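Virulence protein vsdE (Salmonella enterica, PDB 5LQ6) acts as a cysteine hydrolase, a virulence effector of Salmonella that suppresses host immune responses. Local coordinates at residues 36-41 and 76-81; 56-61 and 180-185; 130-135 and 207-212; 134-139 and 169-174; 156-161 and 186-191. The protein carries 4 engineered substitutions. All coordinates share one frame; numbering follows the deposited sequence. Where two conformers were deposited one is given.

Contact 1: 36-41 and 76-81. Engineered in segment 36-41: Ser40 (natural residue Cys).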
# COMPACT_ATOMS: atom_id res chain seq x y z
N LYS A 36 12.96 -2.00 11.36
CA LYS A 36 12.79 -1.79 12.80
C LYS A 36 13.08 -0.35 13.20
O LYS A 36 12.38 0.19 14.06
CB LYS A 36 13.75 -2.71 13.57
CG LYS A 36 13.73 -2.49 15.06
CD LYS A 36 14.26 -3.70 15.83
CE LYS A 36 14.24 -3.42 17.32
NZ LYS A 36 12.87 -3.22 17.89
N ASP A 37 14.10 0.22 12.61
CA ASP A 37 14.46 1.60 12.89
C ASP A 37 13.37 2.59 12.46
O ASP A 37 13.12 3.60 13.13
CB ASP A 37 15.78 1.95 12.19
CG ASP A 37 17.00 1.26 12.86
OD1 ASP A 37 16.93 0.88 14.06
OD2 ASP A 37 18.01 1.08 12.12
N ALA A 38 12.75 2.30 11.31
CA ALA A 38 11.78 3.21 10.73
C ALA A 38 10.40 3.06 11.34
O ALA A 38 9.63 4.00 11.39
CB ALA A 38 11.69 3.04 9.24
N LEU A 39 10.05 1.87 11.76
CA LEU A 39 8.65 1.60 12.09
C LEU A 39 8.28 2.06 13.47
O LEU A 39 9.03 1.82 14.41
CB LEU A 39 8.38 0.11 11.94
CG LEU A 39 6.97 -0.40 12.07
CD1 LEU A 39 6.19 0.14 10.92
CD2 LEU A 39 6.96 -1.89 12.01
N SER A 40 7.17 2.80 13.59
CA SER A 40 6.53 3.14 14.85
C SER A 40 5.17 2.47 15.02
O SER A 40 4.35 2.41 14.07
CB SER A 40 6.28 4.65 14.92
OG SER A 40 7.49 5.33 14.95
N ILE A 41 4.87 2.06 16.24
CA ILE A 41 3.63 1.46 16.61
C ILE A 41 3.01 2.32 17.68
O ILE A 41 3.60 2.50 18.77
CB ILE A 41 3.83 0.02 17.11
CG1 ILE A 41 4.65 -0.78 16.08
CG2 ILE A 41 2.50 -0.63 17.46
CD1 ILE A 41 4.87 -2.25 16.43
N CYS A 76 8.70 3.65 -0.01
CA CYS A 76 7.33 3.46 -0.48
C CYS A 76 6.76 2.08 -0.17
O CYS A 76 5.54 1.93 0.07
CB CYS A 76 7.22 3.71 -1.96
SG CYS A 76 8.13 2.62 -3.04
N VAL A 77 7.61 1.05 -0.12
CA VAL A 77 7.15 -0.31 0.18
C VAL A 77 6.71 -0.35 1.64
O VAL A 77 5.64 -0.87 1.99
CB VAL A 77 8.21 -1.34 -0.10
CG1 VAL A 77 7.78 -2.71 0.38
CG2 VAL A 77 8.54 -1.33 -1.58
N LEU A 78 7.52 0.23 2.53
CA LEU A 78 7.11 0.25 3.93
C LEU A 78 5.89 1.10 4.19
O LEU A 78 4.95 0.68 4.91
CB LEU A 78 8.29 0.71 4.83
CG LEU A 78 8.03 0.67 6.34
CD1 LEU A 78 7.61 -0.68 6.90
CD2 LEU A 78 9.27 1.18 7.06
N LEU A 79 5.89 2.29 3.59
CA LEU A 79 4.75 3.20 3.76
C LEU A 79 3.44 2.57 3.33
O LEU A 79 2.43 2.67 3.99
CB LEU A 79 4.97 4.50 3.02
CG LEU A 79 6.05 5.46 3.54
CD1 LEU A 79 6.27 6.54 2.55
CD2 LEU A 79 5.55 6.00 4.88
N SER A 80 3.47 1.94 2.16
CA SER A 80 2.24 1.37 1.62
C SER A 80 1.72 0.22 2.44
O SER A 80 0.53 0.03 2.58
CB SER A 80 2.46 0.94 0.18
OG SER A 80 2.83 2.00 -0.67
N ALA A 81 2.64 -0.58 3.01
CA ALA A 81 2.25 -1.68 3.87
C ALA A 81 1.69 -1.19 5.20
O ALA A 81 0.67 -1.68 5.68
CB ALA A 81 3.46 -2.57 4.10

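Contact 2: 56-61 and 180-185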
# COMPACT_ATOMS: atom_id res chain seq x y z
N ASP A 56 -11.81 11.95 2.90
CA ASP A 56 -11.08 12.72 3.87
C ASP A 56 -10.41 11.83 4.93
O ASP A 56 -9.30 12.12 5.38
CB ASP A 56 -12.04 13.68 4.58
CG ASP A 56 -11.31 14.52 5.57
OD1 ASP A 56 -10.52 15.35 5.10
OD2 ASP A 56 -11.46 14.27 6.79
N ASN A 57 -11.06 10.77 5.35
CA ASN A 57 -10.44 9.77 6.21
C ASN A 57 -9.14 9.28 5.60
O ASN A 57 -8.10 9.18 6.28
CB ASN A 57 -11.32 8.54 6.51
CG ASN A 57 -12.57 8.82 7.34
OD1 ASN A 57 -13.55 8.10 7.19
ND2 ASN A 57 -12.51 9.79 8.23
N LEU A 58 -9.22 8.89 4.33
CA LEU A 58 -8.02 8.39 3.67
C LEU A 58 -6.89 9.40 3.59
O LEU A 58 -5.74 9.04 3.68
CB LEU A 58 -8.35 7.89 2.23
CG LEU A 58 -9.25 6.71 2.10
CD1 LEU A 58 -9.44 6.50 0.59
CD2 LEU A 58 -8.64 5.48 2.73
N LYS A 59 -7.22 10.67 3.39
CA LYS A 59 -6.19 11.68 3.39
C LYS A 59 -5.49 11.70 4.74
O LYS A 59 -4.26 11.78 4.81
CB LYS A 59 -6.80 13.08 3.12
CG LYS A 59 -5.78 14.15 2.85
CD LYS A 59 -6.43 15.52 2.70
CE LYS A 59 -7.74 15.46 1.91
NZ LYS A 59 -8.33 16.83 1.77
N GLN A 60 -6.26 11.70 5.82
CA GLN A 60 -5.65 11.75 7.14
C GLN A 60 -4.79 10.51 7.42
O GLN A 60 -3.73 10.61 8.00
CB GLN A 60 -6.71 11.93 8.21
CG GLN A 60 -7.69 13.11 8.06
CD GLN A 60 -7.18 14.35 7.31
OE1 GLN A 60 -6.11 14.93 7.61
NE2 GLN A 60 -7.97 14.79 6.34
N MET A 61 -5.26 9.36 6.97
CA MET A 61 -4.51 8.10 7.15
C MET A 61 -3.21 8.11 6.36
O MET A 61 -2.16 7.66 6.83
CB MET A 61 -5.38 6.91 6.76
CG MET A 61 -6.54 6.74 7.71
SD MET A 61 -7.54 5.28 7.49
CE MET A 61 -6.54 4.10 8.43
N TYR A 180 -15.94 4.21 -6.35
CA TYR A 180 -14.84 4.58 -7.19
C TYR A 180 -13.54 4.22 -6.52
O TYR A 180 -13.45 4.12 -5.29
CB TYR A 180 -14.87 6.07 -7.57
CG TYR A 180 -14.71 7.03 -6.44
CD1 TYR A 180 -13.45 7.45 -6.03
CD2 TYR A 180 -15.79 7.57 -5.78
CE1 TYR A 180 -13.28 8.33 -5.00
CE2 TYR A 180 -15.63 8.45 -4.73
CZ TYR A 180 -14.38 8.88 -4.35
OH TYR A 180 -14.22 9.79 -3.34
N VAL A 181 -12.50 4.03 -7.34
CA VAL A 181 -11.16 3.75 -6.81
C VAL A 181 -10.43 5.07 -6.53
O VAL A 181 -10.31 5.91 -7.40
CB VAL A 181 -10.33 2.94 -7.81
CG1 VAL A 181 -8.93 2.66 -7.29
CG2 VAL A 181 -11.03 1.64 -8.10
N GLN A 182 -10.00 5.22 -5.27
CA GLN A 182 -9.10 6.27 -4.90
C GLN A 182 -7.68 5.71 -4.78
O GLN A 182 -7.40 4.96 -3.85
CB GLN A 182 -9.52 6.94 -3.62
CG GLN A 182 -8.64 8.08 -3.18
CD GLN A 182 -8.68 9.24 -4.14
OE1 GLN A 182 -9.77 9.85 -4.32
NE2 GLN A 182 -7.59 9.49 -4.85
N PHE A 183 -6.82 6.10 -5.69
CA PHE A 183 -5.37 5.84 -5.51
C PHE A 183 -4.84 6.72 -4.44
O PHE A 183 -5.22 7.90 -4.31
CB PHE A 183 -4.65 5.95 -6.84
CG PHE A 183 -5.04 4.87 -7.82
CD1 PHE A 183 -4.62 3.59 -7.64
CD2 PHE A 183 -5.84 5.14 -8.93
CE1 PHE A 183 -4.94 2.56 -8.53
CE2 PHE A 183 -6.16 4.11 -9.80
CZ PHE A 183 -5.71 2.84 -9.60
N ILE A 184 -3.92 6.15 -3.65
CA ILE A 184 -3.30 6.84 -2.52
C ILE A 184 -1.80 6.60 -2.62
O ILE A 184 -1.36 5.47 -2.69
CB ILE A 184 -3.80 6.36 -1.16
CG1 ILE A 184 -5.31 6.39 -1.08
CG2 ILE A 184 -3.17 7.17 -0.06
CD1 ILE A 184 -5.85 5.43 -0.06
N ASP A 185 -1.01 7.65 -2.65
CA ASP A 185 0.46 7.51 -2.68
C ASP A 185 1.00 8.30 -1.53
O ASP A 185 1.32 9.50 -1.69
CB ASP A 185 1.06 7.88 -4.04
CG ASP A 185 2.49 7.49 -4.17
OD1 ASP A 185 3.13 7.23 -3.14
OD2 ASP A 185 2.97 7.39 -5.32

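Contact 3: 130-135 and 207-212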
# COMPACT_ATOMS: atom_id res chain seq x y z
N ASP A 130 -5.18 1.71 -15.69
CA ASP A 130 -6.58 1.57 -16.02
C ASP A 130 -7.10 0.18 -15.75
O ASP A 130 -8.21 -0.04 -15.26
CB ASP A 130 -6.80 1.93 -17.52
CG ASP A 130 -6.14 3.23 -17.89
OD1 ASP A 130 -4.84 3.26 -18.08
OD2 ASP A 130 -6.90 4.21 -17.90
N GLU A 131 -6.29 -0.80 -16.10
CA GLU A 131 -6.65 -2.19 -15.84
C GLU A 131 -6.62 -2.52 -14.35
O GLU A 131 -7.44 -3.33 -13.88
CB GLU A 131 -5.75 -3.06 -16.65
CG GLU A 131 -6.16 -2.97 -18.12
CD GLU A 131 -5.19 -3.63 -19.06
OE1 GLU A 131 -4.21 -2.95 -19.38
OE2 GLU A 131 -5.45 -4.80 -19.50
N VAL A 132 -5.67 -1.94 -13.63
CA VAL A 132 -5.69 -2.03 -12.17
C VAL A 132 -7.01 -1.52 -11.61
O VAL A 132 -7.64 -2.20 -10.77
CB VAL A 132 -4.53 -1.26 -11.57
CG1 VAL A 132 -4.68 -1.16 -10.05
CG2 VAL A 132 -3.18 -1.90 -11.91
N GLU A 133 -7.45 -0.35 -12.06
CA GLU A 133 -8.73 0.19 -11.57
C GLU A 133 -9.89 -0.76 -11.85
O GLU A 133 -10.70 -1.03 -11.00
CB GLU A 133 -8.99 1.57 -12.19
CG GLU A 133 -10.29 2.21 -11.77
CD GLU A 133 -10.65 3.43 -12.59
OE1 GLU A 133 -10.59 3.37 -13.84
OE2 GLU A 133 -10.96 4.48 -11.99
N LYS A 134 -9.95 -1.28 -13.06
CA LYS A 134 -11.04 -2.18 -13.45
C LYS A 134 -11.02 -3.44 -12.62
O LYS A 134 -12.08 -3.92 -12.13
CB LYS A 134 -10.88 -2.55 -14.94
CG LYS A 134 -11.94 -3.52 -15.43
CD LYS A 134 -11.70 -3.89 -16.88
CE LYS A 134 -12.28 -5.28 -17.18
NZ LYS A 134 -12.37 -5.56 -18.65
N GLU A 135 -9.85 -4.01 -12.37
CA GLU A 135 -9.74 -5.24 -11.60
C GLU A 135 -10.20 -5.02 -10.16
O GLU A 135 -10.87 -5.86 -9.58
CB GLU A 135 -8.30 -5.76 -11.61
CG GLU A 135 -7.97 -6.93 -10.71
CD GLU A 135 -8.69 -8.21 -11.10
OE1 GLU A 135 -9.20 -8.30 -12.26
OE2 GLU A 135 -8.73 -9.15 -10.25
N GLY A 207 5.82 -1.37 -18.58
CA GLY A 207 5.51 -1.73 -17.22
C GLY A 207 4.34 -2.62 -16.87
O GLY A 207 3.23 -2.50 -17.44
N GLU A 208 4.62 -3.47 -15.89
CA GLU A 208 3.66 -4.29 -15.25
C GLU A 208 3.16 -3.62 -13.91
O GLU A 208 3.79 -2.74 -13.30
CB GLU A 208 4.29 -5.63 -14.88
CG GLU A 208 5.19 -6.31 -15.90
CD GLU A 208 6.23 -7.18 -15.20
OE1 GLU A 208 5.84 -8.02 -14.37
OE2 GLU A 208 7.45 -7.00 -15.46
N PHE A 209 1.99 -4.05 -13.50
CA PHE A 209 1.40 -3.71 -12.24
C PHE A 209 0.93 -5.00 -11.56
O PHE A 209 0.47 -5.93 -12.21
CB PHE A 209 0.19 -2.82 -12.46
CG PHE A 209 0.50 -1.49 -13.10
CD1 PHE A 209 0.71 -1.42 -14.44
CD2 PHE A 209 0.62 -0.34 -12.32
CE1 PHE A 209 1.01 -0.22 -15.07
CE2 PHE A 209 0.91 0.89 -12.96
CZ PHE A 209 1.13 0.91 -14.32
N TYR A 210 0.96 -5.00 -10.23
CA TYR A 210 0.44 -6.11 -9.44
C TYR A 210 -0.35 -5.56 -8.29
O TYR A 210 -0.03 -4.50 -7.82
CB TYR A 210 1.57 -6.95 -8.85
CG TYR A 210 2.45 -7.60 -9.87
CD1 TYR A 210 3.47 -6.91 -10.46
CD2 TYR A 210 2.19 -8.87 -10.27
CE1 TYR A 210 4.28 -7.48 -11.44
CE2 TYR A 210 3.00 -9.48 -11.24
CZ TYR A 210 4.02 -8.77 -11.82
OH TYR A 210 4.80 -9.38 -12.78
N VAL A 211 -1.41 -6.26 -7.90
CA VAL A 211 -2.26 -5.88 -6.80
C VAL A 211 -2.18 -6.95 -5.74
O VAL A 211 -2.20 -8.13 -6.06
CB VAL A 211 -3.72 -5.76 -7.30
CG1 VAL A 211 -4.66 -5.23 -6.23
CG2 VAL A 211 -3.77 -4.86 -8.55
N ARG A 212 -2.04 -6.58 -4.47
CA ARG A 212 -2.07 -7.55 -3.38
C ARG A 212 -2.88 -6.97 -2.21
O ARG A 212 -3.09 -5.76 -2.13
CB ARG A 212 -0.69 -7.98 -2.94
CG ARG A 212 0.15 -6.96 -2.21
CD ARG A 212 1.61 -7.47 -2.11
NE ARG A 212 2.37 -6.87 -1.00
CZ ARG A 212 2.97 -5.68 -1.04
NH1 ARG A 212 2.99 -4.93 -2.11
NH2 ARG A 212 3.63 -5.26 0.04

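Contact 4: 134-139 and 169-174. Engineered in segment 169-174: Ser173 (natural residue Cys).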
# COMPACT_ATOMS: atom_id res chain seq x y z
N LYS A 134 -9.95 -1.28 -13.06
CA LYS A 134 -11.04 -2.18 -13.45
C LYS A 134 -11.02 -3.44 -12.62
O LYS A 134 -12.08 -3.92 -12.13
CB LYS A 134 -10.88 -2.55 -14.94
CG LYS A 134 -11.94 -3.52 -15.43
CD LYS A 134 -11.70 -3.89 -16.88
CE LYS A 134 -12.28 -5.28 -17.18
NZ LYS A 134 -12.37 -5.56 -18.65
N GLU A 135 -9.85 -4.01 -12.37
CA GLU A 135 -9.74 -5.24 -11.60
C GLU A 135 -10.20 -5.02 -10.16
O GLU A 135 -10.87 -5.86 -9.58
CB GLU A 135 -8.30 -5.76 -11.61
CG GLU A 135 -7.97 -6.93 -10.71
CD GLU A 135 -8.69 -8.21 -11.10
OE1 GLU A 135 -9.20 -8.30 -12.26
OE2 GLU A 135 -8.73 -9.15 -10.25
N ILE A 136 -9.81 -3.87 -9.60
CA ILE A 136 -10.20 -3.55 -8.24
C ILE A 136 -11.71 -3.36 -8.18
O ILE A 136 -12.35 -3.87 -7.22
CB ILE A 136 -9.45 -2.30 -7.75
CG1 ILE A 136 -8.02 -2.73 -7.43
CG2 ILE A 136 -10.15 -1.74 -6.51
CD1 ILE A 136 -7.10 -1.57 -7.16
N LEU A 137 -12.27 -2.62 -9.14
CA LEU A 137 -13.76 -2.47 -9.14
C LEU A 137 -14.46 -3.79 -9.28
O LEU A 137 -15.52 -4.00 -8.69
CB LEU A 137 -14.20 -1.48 -10.17
CG LEU A 137 -13.84 -0.03 -9.88
CD1 LEU A 137 -14.05 0.84 -11.13
CD2 LEU A 137 -14.55 0.50 -8.63
N ASN A 138 -13.88 -4.69 -10.04
CA ASN A 138 -14.48 -6.03 -10.16
C ASN A 138 -14.41 -6.82 -8.87
O ASN A 138 -15.41 -7.48 -8.46
CB ASN A 138 -13.86 -6.80 -11.31
CG ASN A 138 -14.61 -8.10 -11.62
OD1 ASN A 138 -15.80 -8.08 -11.93
ND2 ASN A 138 -13.93 -9.20 -11.48
N ARG A 139 -13.27 -6.82 -8.23
CA ARG A 139 -13.14 -7.48 -6.95
C ARG A 139 -14.13 -6.88 -5.92
O ARG A 139 -14.74 -7.63 -5.10
CB ARG A 139 -11.72 -7.45 -6.39
CG ARG A 139 -10.72 -8.25 -7.17
CD ARG A 139 -9.40 -8.27 -6.43
NE ARG A 139 -8.26 -8.65 -7.28
CZ ARG A 139 -7.07 -9.02 -6.81
NH1 ARG A 139 -6.83 -9.11 -5.50
NH2 ARG A 139 -6.12 -9.33 -7.66
N ALA A 169 -4.60 1.60 -3.05
CA ALA A 169 -5.85 1.91 -3.72
C ALA A 169 -6.98 1.47 -2.77
O ALA A 169 -6.93 0.36 -2.21
CB ALA A 169 -5.96 1.22 -5.04
N VAL A 170 -7.99 2.32 -2.59
CA VAL A 170 -9.14 2.01 -1.78
C VAL A 170 -10.40 2.39 -2.54
O VAL A 170 -10.48 3.46 -3.12
CB VAL A 170 -9.11 2.72 -0.43
CG1 VAL A 170 -10.35 2.49 0.43
CG2 VAL A 170 -7.89 2.30 0.40
N VAL A 171 -11.38 1.52 -2.49
CA VAL A 171 -12.72 1.82 -3.07
C VAL A 171 -13.52 2.63 -2.07
O VAL A 171 -13.68 2.24 -0.89
CB VAL A 171 -13.46 0.51 -3.43
CG1 VAL A 171 -14.85 0.82 -3.95
CG2 VAL A 171 -12.67 -0.32 -4.41
N ILE A 172 -13.97 3.77 -2.53
CA ILE A 172 -14.77 4.72 -1.74
C ILE A 172 -16.20 4.65 -2.21
O ILE A 172 -16.46 4.77 -3.39
CB ILE A 172 -14.26 6.16 -1.85
CG1 ILE A 172 -12.78 6.24 -1.44
CG2 ILE A 172 -15.14 7.10 -1.01
CD1 ILE A 172 -12.20 7.64 -1.47
N SER A 173 -17.11 4.46 -1.24
CA SER A 173 -18.55 4.43 -1.50
C SER A 173 -19.23 5.59 -0.79
O SER A 173 -19.41 5.55 0.43
CB SER A 173 -19.10 3.08 -1.04
OG SER A 173 -18.58 2.07 -1.86
N GLU A 174 -19.56 6.62 -1.55
CA GLU A 174 -20.24 7.84 -1.08
C GLU A 174 -21.72 7.68 -1.34
O GLU A 174 -22.14 6.98 -2.23
CB GLU A 174 -19.68 9.09 -1.81
CG GLU A 174 -18.25 9.45 -1.36
CD GLU A 174 -17.54 10.51 -2.22
OE1 GLU A 174 -18.15 11.08 -3.16
OE2 GLU A 174 -16.32 10.82 -1.94

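Contact 5: 156-161 and 186-191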
# COMPACT_ATOMS: atom_id res chain seq x y z
N ILE A 156 7.74 6.43 -12.84
CA ILE A 156 8.76 7.47 -13.08
C ILE A 156 8.90 8.31 -11.81
O ILE A 156 8.04 9.17 -11.51
CB ILE A 156 8.38 8.27 -14.33
CG1 ILE A 156 8.23 7.35 -15.54
CG2 ILE A 156 9.38 9.41 -14.52
CD1 ILE A 156 7.54 8.03 -16.68
N ALA A 157 9.94 8.07 -11.02
CA ALA A 157 10.21 8.82 -9.84
C ALA A 157 11.10 10.02 -10.22
O ALA A 157 11.89 9.92 -11.20
CB ALA A 157 10.88 7.97 -8.82
N PRO A 158 11.05 11.07 -9.43
CA PRO A 158 11.92 12.22 -9.76
C PRO A 158 13.37 11.85 -9.75
O PRO A 158 13.81 11.07 -8.88
CB PRO A 158 11.58 13.24 -8.66
CG PRO A 158 10.15 12.88 -8.28
CD PRO A 158 10.16 11.39 -8.28
N ILE A 159 14.09 12.38 -10.74
CA ILE A 159 15.54 12.17 -10.95
C ILE A 159 15.91 10.77 -11.43
O ILE A 159 16.49 10.62 -12.51
CB ILE A 159 16.39 12.52 -9.73
CG1 ILE A 159 16.11 13.99 -9.32
CG2 ILE A 159 17.88 12.35 -10.10
CD1 ILE A 159 16.84 14.48 -8.09
N ILE A 160 15.53 9.77 -10.65
CA ILE A 160 15.90 8.39 -10.96
C ILE A 160 15.17 7.76 -12.13
O ILE A 160 15.66 6.85 -12.77
CB ILE A 160 15.82 7.52 -9.73
CG1 ILE A 160 14.38 7.29 -9.29
CG2 ILE A 160 16.66 8.06 -8.57
CD1 ILE A 160 14.29 6.16 -8.23
N GLY A 161 13.97 8.24 -12.43
CA GLY A 161 13.25 7.71 -13.53
C GLY A 161 12.54 6.40 -13.17
O GLY A 161 12.15 6.19 -12.02
N SER A 186 1.14 7.68 -0.35
CA SER A 186 1.58 8.37 0.85
C SER A 186 3.03 8.82 0.74
O SER A 186 3.45 9.74 1.47
CB SER A 186 1.36 7.55 2.08
OG SER A 186 2.17 6.35 2.06
N TRP A 187 3.78 8.22 -0.16
CA TRP A 187 5.17 8.64 -0.45
C TRP A 187 5.25 9.93 -1.21
O TRP A 187 6.20 10.74 -1.06
CB TRP A 187 5.86 7.50 -1.21
CG TRP A 187 7.23 7.76 -1.68
CD1 TRP A 187 8.37 7.51 -0.98
CD2 TRP A 187 7.61 8.31 -2.92
NE1 TRP A 187 9.46 7.89 -1.73
CE2 TRP A 187 9.03 8.34 -2.95
CE3 TRP A 187 6.91 8.72 -4.05
CZ2 TRP A 187 9.74 8.83 -4.05
CZ3 TRP A 187 7.65 9.20 -5.18
CH2 TRP A 187 9.03 9.27 -5.14
N LYS A 188 4.30 10.17 -2.11
CA LYS A 188 4.31 11.31 -3.02
C LYS A 188 3.61 12.46 -2.31
O LYS A 188 2.42 12.71 -2.54
CB LYS A 188 3.61 10.94 -4.35
CG LYS A 188 3.66 12.01 -5.46
CD LYS A 188 4.97 12.11 -6.20
CE LYS A 188 4.84 13.10 -7.33
NZ LYS A 188 6.09 13.31 -8.12
N THR A 189 4.35 13.16 -1.45
CA THR A 189 3.73 14.10 -0.55
C THR A 189 3.21 15.34 -1.26
O THR A 189 2.36 16.01 -0.71
CB THR A 189 4.68 14.50 0.56
OG1 THR A 189 5.86 14.96 -0.07
CG2 THR A 189 4.97 13.33 1.50
N SER A 190 3.61 15.57 -2.50
CA SER A 190 3.05 16.66 -3.29
C SER A 190 1.61 16.37 -3.72
O SER A 190 0.85 17.29 -4.05
CB SER A 190 3.88 16.92 -4.53
OG SER A 190 4.00 15.79 -5.39
N ASN A 191 1.18 15.11 -3.73
CA ASN A 191 -0.15 14.74 -4.20
C ASN A 191 -0.49 13.31 -3.72
O ASN A 191 -0.37 12.37 -4.47
CB ASN A 191 -0.24 14.86 -5.71
CG ASN A 191 -1.61 14.73 -6.30
OD1 ASN A 191 -2.61 14.88 -5.60
ND2 ASN A 191 -1.70 14.42 -7.56
O HOH W 1 6.81 10.69 -9.16

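Contact 1: 36-41 and 76-81
Leu78 reaches from helix 76-89 toward the end of helix 29-38, and its two methyls part to meet two consecutive residues there. CD2 of Leu78 goes to CB of Ala38, 3.8 Å away. CD1 turns to the neighbouring Leu39, whose own CD1 lies 4.3 Å off, so this second touch is the looser one. Chi1 of Leu78, -175°, carries CG out opposite the backbone N and beside the carbonyl carbon; chi2, 56°, then turns the two methyls toward Ala38 and Leu39. The methyl of Ala38 points toward the helix, and Ser96 of strand 94-96 packs on it as well. Helix 76-89, on which the end of helix 29-38 and the start of strand 39-41 lie here, carries Cys76 at its beginning, beside His165 of the central sheet, a placement consistent with the nucleophile helix of papain-like, clan CA cysteine enzymes. Leu39, where the backbone leaves helical angles for strand 39-41, starts off to one side and gets near Leu78 only with its end; Ile15 of helix 12-19 packs against it too.

Contact 2: 56-61 and 180-185
The carboxamide of Gln182, whose CG lies against Leu58 CD1, is gripped at both ends. Its NE2 donates to Phe183 O at 2.9 Å, with a nearly straight N-H...O angle of 175° and the acceptor in the amide plane. Its OE1 accepts from Arg55 NE and also sits in plane at the edge of the Tyr180 ring. On the far side of the strand, the Phe183 ring has one face occupied by Val181 CG1, 3.9 Å above the plane and over the ring centre. With the amide tied along the strand, Gln182 offers only its aliphatic part to the helix: CG is 4.2 Å from Leu58 CD1, and the two side chains slide past each other in opposite directions. Strand 180-184 is an edge of the four-stranded antiparallel sheet, and helix 55-65 packs on the face carrying Gln182 and Ile184, while Val181 and Phe183 look toward helix 129-143, an alpha/beta layering in keeping with clan CA. Ile184 comes closer: its CD1 fits against the fork of Leu58, 3.8 Å from CD1 and 3.9 Å from CD2, the side chains crossing at about a right angle. With chi1 at -52° CG1 stands beside the backbone N, and the extended chi2, 156°, carries CD1 on to Leu58. Asp185 OD2 takes a hydrogen bond from His165 NE2, consistent with a Cys-His-Asp triad.

Contact 3: 130-135 and 207-212
Val132 wedges its two methyls between Phe209 and Val211, and the Phe209 side is the tighter. CG2 of Val132 comes to 3.5 Å from Phe209 CB, then continues along the root of the ring, 3.9 Å from CG. It approaches the ring obliquely, and the two side chains cross at about a right angle. Chi1 of Val132, 170°, sets CG1 opposite the backbone N and CG2 beside that N, which turns CG2 to Phe209 and CG1 to Val211. CG1 finds Val211 CG2 only at 4.1 Å, a looser touch, and a less certain one because Val211 has two conformers. The ring of Phe209 is also met edge-to-face by Phe203, and Val132 gains further cover from Ile150 and Phe183. Outward, the contact gives way to solvent: Glu131 and Lys134 are exposed on the helix, and Glu135 points toward the strand but makes no close contact with segment 207-212. Tyr210 turns from the helix between the two inward residues, as expected of an extended strand. Helix 129-143 thereby lies over one face of the antiparallel sheet, whose edge strand 209-212 it meets here, in an alpha/beta core consistent with the papain-like fold of clan CA.

Contact 4: 134-139 and 169-174
Chi1 of -76° puts CG2 of Ile136 opposite its backbone N and CG1 beside it, so the two arms reach different residues of strand 163-172. CG2 lands 3.6 Å from Val171 CG2, while CD1, at the end of the other arm, rests 3.7 Å from Ala169 CB. Val171 answers with a chi1 of 177°: CG1 takes the place opposite N, and CG2 is the branch left to meet the helix. The Ile136 and Val171 side chains slide past each other in opposite directions. Val170, between the two partners, points to the other face of the sheet, where Leu58 receives it. Phe148, Ile150 and Val181 also pack on Ile136. Along the helix, Arg139 NE makes a salt bridge with Glu135 OE2 at 3.0 Å, on the anti side of the carboxylate and 16° from its plane. These charges are thus paired one turn apart within helix 129-143, and between the two segments the contact is methyl against methyl, with no hydrogen bond joining them.

Contact 5: 156-161 and 186-191
Pro158 and Trp187 come at each other from opposite directions, with CD of the proline 4.0 Å from CH2 of the indole, at the ring's edge and near its plane. Chi1 of Trp187, 176°, carries the indole out opposite its backbone N toward Pro158. Ala157 CB lies obliquely to the same CH2, at 4.3 Å. Lys188 runs at a slant to the proline, its NZ 4.1 Å from Pro158 CG, and a bound sodium ion lies about 4 Å from the Lys188 side chain. Behind this shell, reciprocal backbone bonds between Ala157 and Gly161 close the hairpin turn. An inverse gamma turn centred on Lys188 shapes the loop opposite. Trp187 also stands edge-to-face with His165 and touches Cys76, beside the probable catalytic triad. The segments thus meet by apolar touches and one water, which accepts from Lys188 NZ at 2.9 Å and donates to Ile156 O at 3.1 Å; no direct hydrogen bond joins them, and crystal neighbours may influence the turn's position.

How the contacts relate
From the N terminus, contact 1 closes the first loop, bringing the end of helix 29-38 onto helix 76-89. Contact 2 starts within that loop, at helix 55-65, and crosses it to reach edge strand 180-184. Contacts 3 and 4 both leave from helix 129-143: contact 4 ends early, on strand 163-172, and lies wholly within the span of contact 2, whereas contact 3 runs to strand 209-212 and crosses contact 2. Contact 5 falls within contact 3 and crosses contacts 2 and 4, linking a hairpin turn to the loop after strand 180-184. Contact 2 fastens one sheet face; contacts 3 and 4 fasten the other. Contact 5 touches contact 1 through Leu79 and Trp187.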